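Local coordinates for protein beta-galactosidase (Marinomonas sp. ef1, PDB 6Y2K) that probably hydrolyses terminal beta-D-galactosyl residues from beta-galactosides such as lactose, as a cold-active GH42 beta-galactosidase that assembles into hexamers, at residues L70-T74 against M120-M124; S136-E142 against R237-N242. All blocks are in the same frame, centred on the assembly; numbering follows the deposited sequence.

Both contacts belong to the (beta/alpha)8 barrel of this GH42 enzyme, and their centres lie about 10 Å apart. They come in series along the chain, 70-124 before 136-242; helix 111-128 and strand 134-138 are consecutive elements joined by a short connection. Contact 1 packs the end of strand 67-71 and the loop after it on helix 111-128; contact 2 pairs strand 134-138 with strand 238-244. Strands 67-71 and 134-138 are neighbours in the sheet, so the two sites touch: Thr-74 OG1 lies 2.6 Å from Asp-140 OD2, a probable hydrogen bond, and Leu-70 packs against Trp-137. The loops after these two strands lie at the C-terminal end of the barrel, where TIM-barrel enzymes carry their active sites.

Contact 1 of 2, residues L70-T74 against M120-M124; sequences LGTPT and MVTMM
Met-124 reaches out from its helix and lays its thioether along the backbone of 70-73, so that its last two atoms do most of the touching. The terminal methyl CE meets the isobutyl group of Leu-70 tip to tip, 3.5 Å from CD2, and also lies against Gly-71 O at 3.7 Å. One atom back, the sulfur SD sits 3.6 Å from Pro-73 CD, the two side chains sliding past each other in opposite directions. The chain of Met-124 runs extended through chi2 and bends only at chi3 (110°), which turns CE away from the proline and toward the leucine. A turn earlier on the helix, Met-120 brings its CG to within 3.9 Å of Pro-73 CG, so the proline ring rests on both methionines. Val-121 covers the other part of the loop: its CG2 meets Thr-72 CG2 at 3.9 Å and reaches Thr-74 CG2 at 4.2 Å. No hydrogen bond crosses this interface; the two threonines offer it their methyls, while their hydroxyls bond elsewhere, each to both Gln-226 and Asp-140. This is the apolar layer between barrel strand and surrounding helix in a TIM barrel. Helix 39-42 adds Trp-39 against Pro-73 and Met-120, helix 205-233 packs Ile-229 on Val-121, and Trp-137 of strand 134-138 lies against Thr-72.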
loop_
_atom_site.group_PDB
_atom_site.type_symbol
_atom_site.label_atom_id
_atom_site.label_comp_id
_atom_site.label_asym_id
_atom_site.label_seq_id
_atom_site.Cartn_x
_atom_site.Cartn_y
_atom_site.Cartn_z
ATOM N N LEU A 70 -10.659 -41.788 36.845
ATOM C CA LEU A 70 -10.757 -41.092 38.130
ATOM C C LEU A 70 -9.545 -40.172 38.284
ATOM O O LEU A 70 -8.410 -40.624 38.201
ATOM C CB LEU A 70 -10.781 -42.098 39.290
ATOM C CG LEU A 70 -11.825 -41.968 40.400
ATOM C CD1 LEU A 70 -11.376 -42.759 41.629
ATOM C CD2 LEU A 70 -12.192 -40.536 40.767
ATOM N N GLY A 71 -9.780 -38.886 38.505
ATOM C CA GLY A 71 -8.679 -37.928 38.694
ATOM C C GLY A 71 -8.310 -37.723 40.159
ATOM O O GLY A 71 -9.195 -37.487 40.973
ATOM N N THR A 72 -7.017 -37.796 40.497
ATOM C CA THR A 72 -6.564 -37.392 41.823
ATOM C C THR A 72 -6.705 -35.861 41.888
ATOM O O THR A 72 -6.435 -35.180 40.898
ATOM C CB THR A 72 -5.115 -37.831 42.180
ATOM O OG1 THR A 72 -4.146 -37.161 41.358
ATOM C CG2 THR A 72 -4.962 -39.333 42.055
ATOM N N PRO A 73 -7.141 -35.324 43.038
ATOM C CA PRO A 73 -7.541 -33.923 43.138
ATOM C C PRO A 73 -6.429 -32.933 43.530
ATOM O O PRO A 73 -6.720 -31.838 44.032
ATOM C CB PRO A 73 -8.618 -33.983 44.222
ATOM C CG PRO A 73 -8.074 -35.002 45.160
ATOM C CD PRO A 73 -7.486 -36.062 44.269
ATOM N N THR A 74 -5.180 -33.279 43.240
ATOM C CA THR A 74 -4.026 -32.557 43.779
ATOM C C THR A 74 -3.669 -31.244 43.053
ATOM O O THR A 74 -2.800 -30.504 43.524
ATOM C CB THR A 74 -2.785 -33.470 43.836
ATOM O OG1 THR A 74 -2.520 -34.019 42.543
ATOM C CG2 THR A 74 -2.995 -34.608 44.816
ATOM N N MET A 120 -3.738 -38.148 50.597
ATOM C CA MET A 120 -5.004 -38.108 49.861
ATOM C C MET A 120 -5.070 -39.155 48.747
ATOM O O MET A 120 -6.109 -39.793 48.559
ATOM C CB MET A 120 -5.289 -36.700 49.295
ATOM C CG MET A 120 -6.490 -36.627 48.358
ATOM S SD MET A 120 -8.052 -37.162 49.088
ATOM C CE MET A 120 -8.483 -35.735 50.076
ATOM N N VAL A 121 -3.976 -39.324 48.011
ATOM C CA VAL A 121 -3.951 -40.308 46.929
ATOM C C VAL A 121 -4.055 -41.733 47.487
ATOM O O VAL A 121 -4.727 -42.576 46.891
ATOM C CB VAL A 121 -2.726 -40.145 46.006
ATOM C CG1 VAL A 121 -2.657 -41.278 44.979
ATOM C CG2 VAL A 121 -2.803 -38.803 45.282
ATOM N N THR A 122 -3.403 -41.990 48.617
ATOM C CA THR A 122 -3.555 -43.270 49.312
ATOM C C THR A 122 -5.001 -43.496 49.753
ATOM O O THR A 122 -5.552 -44.572 49.509
ATOM C CB THR A 122 -2.610 -43.388 50.519
ATOM O OG1 THR A 122 -1.257 -43.275 50.069
ATOM C CG2 THR A 122 -2.796 -44.746 51.234
ATOM N N MET A 123 -5.617 -42.491 50.380
ATOM C CA MET A 123 -7.035 -42.585 50.758
ATOM C C MET A 123 -7.927 -42.948 49.571
ATOM O O MET A 123 -8.735 -43.870 49.662
ATOM C CB MET A 123 -7.549 -41.276 51.369
ATOM C CG MET A 123 -7.204 -41.053 52.832
ATOM S SD MET A 123 -8.236 -39.742 53.542
ATOM C CE MET A 123 -7.654 -38.321 52.645
ATOM N N MET A 124 -7.772 -42.220 48.462
ATOM C CA MET A 124 -8.578 -42.453 47.245
ATOM C C MET A 124 -8.329 -43.798 46.594
ATOM O O MET A 124 -9.277 -44.477 46.202
ATOM C CB MET A 124 -8.313 -41.387 46.177
ATOM C CG MET A 124 -9.281 -40.234 46.181
ATOM S SD MET A 124 -9.101 -39.238 44.687
ATOM C CE MET A 124 -10.588 -39.538 43.741
#

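Contact 2 of 2, residues S136-E142 against R237-N242; sequences SWQTDNE and RDLVHN
His-241, with CG anti to its backbone N (chi1 -173°), swings ND1 to Thr-139 O at 2.7 Å, the acceptor lying in the ring plane. At the N-terminal end of the pair, Asp-238 O accepts from both Ser-136 OG and Trp-137 N, from opposite faces of its plane. Parallel ladder bonds follow, Val-240 N to Trp-137 O and Thr-139 N to Val-240 O. Asn-242 joins the loop after strand 134-138 through both ends of its amide: ND2 donates to Asn-141 OD1 at 2.9 Å, and OD1 accepts from Glu-142 N at 3.0 Å, each donor standing above the acceptor's carbonyl plane. The Gln-138 amide stacks on it, planes 16° apart, and gives its own NE2 hydrogen to Asp-140 O. Were Asn-242 replaced by an alanine, Asn-141 OD1 and Glu-142 N would probably lose these mates and the Gln-138 amide the group it stacks on. Leu-239 CD2 runs beside Trp-137 CB at 3.9 Å, and Arg-237 CB meets the indole edge. Glu-142 OE1 is hydrogen-bonded to a glycerol, probably from the crystallisation liquor. Asn-141 and Glu-142 are consistent with the acid/base Asn-Glu pair of clan GH-A. Strands 67-71 and 261-266 continue the TIM barrel on either side, while helix 205-233 covers Trp-137 and Leu-239.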
loop_
_atom_site.group_PDB
_atom_site.type_symbol
_atom_site.label_atom_id
_atom_site.label_comp_id
_atom_site.label_asym_id
_atom_site.label_seq_id
_atom_site.Cartn_x
_atom_site.Cartn_y
_atom_site.Cartn_z
ATOM N N SER A 136 -9.297 -46.370 34.830
ATOM C CA SER A 136 -8.110 -45.553 34.633
ATOM C C SER A 136 -8.007 -44.473 35.702
ATOM O O SER A 136 -9.023 -44.078 36.280
ATOM C CB SER A 136 -8.200 -44.908 33.244
ATOM O OG SER A 136 -7.201 -43.927 33.047
ATOM N N TRP A 137 -6.788 -43.986 35.949
ATOM C CA TRP A 137 -6.576 -42.827 36.820
ATOM C C TRP A 137 -5.811 -41.740 36.088
ATOM O O TRP A 137 -4.810 -42.035 35.437
ATOM C CB TRP A 137 -5.764 -43.203 38.061
ATOM C CG TRP A 137 -6.438 -44.120 39.040
ATOM C CD1 TRP A 137 -6.539 -45.474 38.953
ATOM C CD2 TRP A 137 -7.064 -43.748 40.267
ATOM N NE1 TRP A 137 -7.199 -45.968 40.043
ATOM C CE2 TRP A 137 -7.527 -44.932 40.873
ATOM C CE3 TRP A 137 -7.268 -42.525 40.924
ATOM C CZ2 TRP A 137 -8.189 -44.936 42.108
ATOM C CZ3 TRP A 137 -7.924 -42.526 42.153
ATOM C CH2 TRP A 137 -8.383 -43.722 42.728
ATOM N N GLN A 138 -6.272 -40.493 36.216
ATOM C CA GLN A 138 -5.494 -39.311 35.810
ATOM C C GLN A 138 -4.818 -38.738 37.046
ATOM O O GLN A 138 -5.500 -38.396 38.017
ATOM C CB GLN A 138 -6.393 -38.233 35.189
ATOM C CG GLN A 138 -5.646 -36.946 34.813
ATOM C CD GLN A 138 -6.558 -35.870 34.272
ATOM O OE1 GLN A 138 -7.034 -35.973 33.150
ATOM N NE2 GLN A 138 -6.800 -34.824 35.065
ATOM N N THR A 139 -3.492 -38.623 37.022
ATOM C CA THR A 139 -2.767 -37.959 38.108
ATOM C C THR A 139 -2.896 -36.442 37.975
ATOM O O THR A 139 -2.586 -35.891 36.930
ATOM C CB THR A 139 -1.280 -38.328 38.112
ATOM O OG1 THR A 139 -0.727 -38.120 36.806
ATOM C CG2 THR A 139 -1.101 -39.787 38.521
ATOM N N ASP A 140 -3.378 -35.775 39.019
ATOM C CA ASP A 140 -3.371 -34.311 39.076
ATOM C C ASP A 140 -4.195 -33.761 37.869
ATOM O O ASP A 140 -5.237 -34.349 37.506
ATOM C CB ASP A 140 -1.899 -33.839 39.134
ATOM C CG ASP A 140 -1.715 -32.415 39.676
ATOM O OD1 ASP A 140 -1.758 -31.465 38.846
ATOM O OD2 ASP A 140 -1.443 -32.253 40.892
ATOM N N ASN A 141 -3.770 -32.645 37.278
ATOM C CA ASN A 141 -4.439 -32.053 36.119
ATOM C C ASN A 141 -3.525 -31.000 35.489
ATOM O O ASN A 141 -3.287 -29.954 36.088
ATOM C CB ASN A 141 -5.769 -31.396 36.505
ATOM C CG ASN A 141 -6.568 -30.960 35.286
ATOM O OD1 ASN A 141 -7.195 -31.794 34.602
ATOM N ND2 ASN A 141 -6.537 -29.659 34.990
ATOM N N GLU A 142 -3.010 -31.299 34.299
ATOM C CA GLU A 142 -2.225 -30.355 33.500
ATOM C C GLU A 142 -1.047 -29.780 34.279
ATOM O O GLU A 142 -0.976 -28.578 34.549
ATOM C CB GLU A 142 -3.113 -29.228 32.931
ATOM C CG GLU A 142 -4.131 -29.674 31.880
ATOM C CD GLU A 142 -4.790 -28.499 31.161
ATOM O OE1 GLU A 142 -5.005 -27.451 31.805
ATOM O OE2 GLU A 142 -5.093 -28.611 29.946
ATOM N N ARG A 237 -5.353 -50.848 36.160
ATOM C CA ARG A 237 -5.915 -49.575 35.682
ATOM C C ARG A 237 -4.862 -48.791 34.878
ATOM O O ARG A 237 -3.698 -48.750 35.268
ATOM C CB ARG A 237 -6.416 -48.721 36.855
ATOM C CG ARG A 237 -7.812 -49.073 37.338
ATOM C CD ARG A 237 -7.936 -50.491 37.890
ATOM N NE ARG A 237 -9.304 -50.760 38.334
ATOM C CZ ARG A 237 -9.712 -51.891 38.907
ATOM N NH1 ARG A 237 -10.985 -52.022 39.266
ATOM N NH2 ARG A 237 -8.859 -52.888 39.139
ATOM N N ASP A 238 -5.280 -48.182 33.764
ATOM C CA ASP A 238 -4.391 -47.336 32.966
ATOM C C ASP A 238 -4.099 -46.036 33.705
ATOM O O ASP A 238 -5.022 -45.315 34.070
ATOM C CB ASP A 238 -5.018 -46.986 31.614
ATOM C CG ASP A 238 -5.098 -48.170 30.669
ATOM O OD1 ASP A 238 -4.179 -49.007 30.650
ATOM O OD2 ASP A 238 -6.064 -48.222 29.897
ATOM N N LEU A 239 -2.823 -45.756 33.938
ATOM C CA LEU A 239 -2.412 -44.494 34.561
ATOM C C LEU A 239 -2.027 -43.524 33.450
ATOM O O LEU A 239 -1.244 -43.864 32.555
ATOM C CB LEU A 239 -1.258 -44.729 35.532
ATOM C CG LEU A 239 -1.494 -45.848 36.566
ATOM C CD1 LEU A 239 -0.329 -45.942 37.526
ATOM C CD2 LEU A 239 -2.790 -45.621 37.331
ATOM N N VAL A 240 -2.594 -42.324 33.520
ATOM C CA VAL A 240 -2.498 -41.334 32.453
ATOM C C VAL A 240 -2.315 -39.952 33.069
ATOM O O VAL A 240 -2.715 -39.717 34.216
ATOM C CB VAL A 240 -3.762 -41.394 31.544
ATOM C CG1 VAL A 240 -5.039 -41.064 32.301
ATOM C CG2 VAL A 240 -3.633 -40.495 30.317
ATOM N N HIS A 241 -1.676 -39.059 32.318
ATOM C CA HIS A 241 -1.701 -37.640 32.623
ATOM C C HIS A 241 -2.154 -36.851 31.391
ATOM O O HIS A 241 -1.994 -37.317 30.251
ATOM C CB HIS A 241 -0.349 -37.130 33.131
ATOM C CG HIS A 241 -0.423 -35.718 33.609
ATOM N ND1 HIS A 241 -1.036 -35.374 34.794
ATOM C CD2 HIS A 241 -0.076 -34.552 33.012
ATOM C CE1 HIS A 241 -1.026 -34.060 34.925
ATOM N NE2 HIS A 241 -0.453 -33.537 33.856
ATOM N N ASN A 242 -2.755 -35.681 31.630
ATOM C CA ASN A 242 -3.267 -34.826 30.553
ATOM C C ASN A 242 -2.307 -33.657 30.264
ATOM O O ASN A 242 -2.232 -32.695 31.020
ATOM C CB ASN A 242 -4.723 -34.374 30.812
ATOM C CG ASN A 242 -4.908 -33.599 32.112
ATOM O OD1 ASN A 242 -4.193 -33.805 33.097
ATOM N ND2 ASN A 242 -5.889 -32.701 32.118
#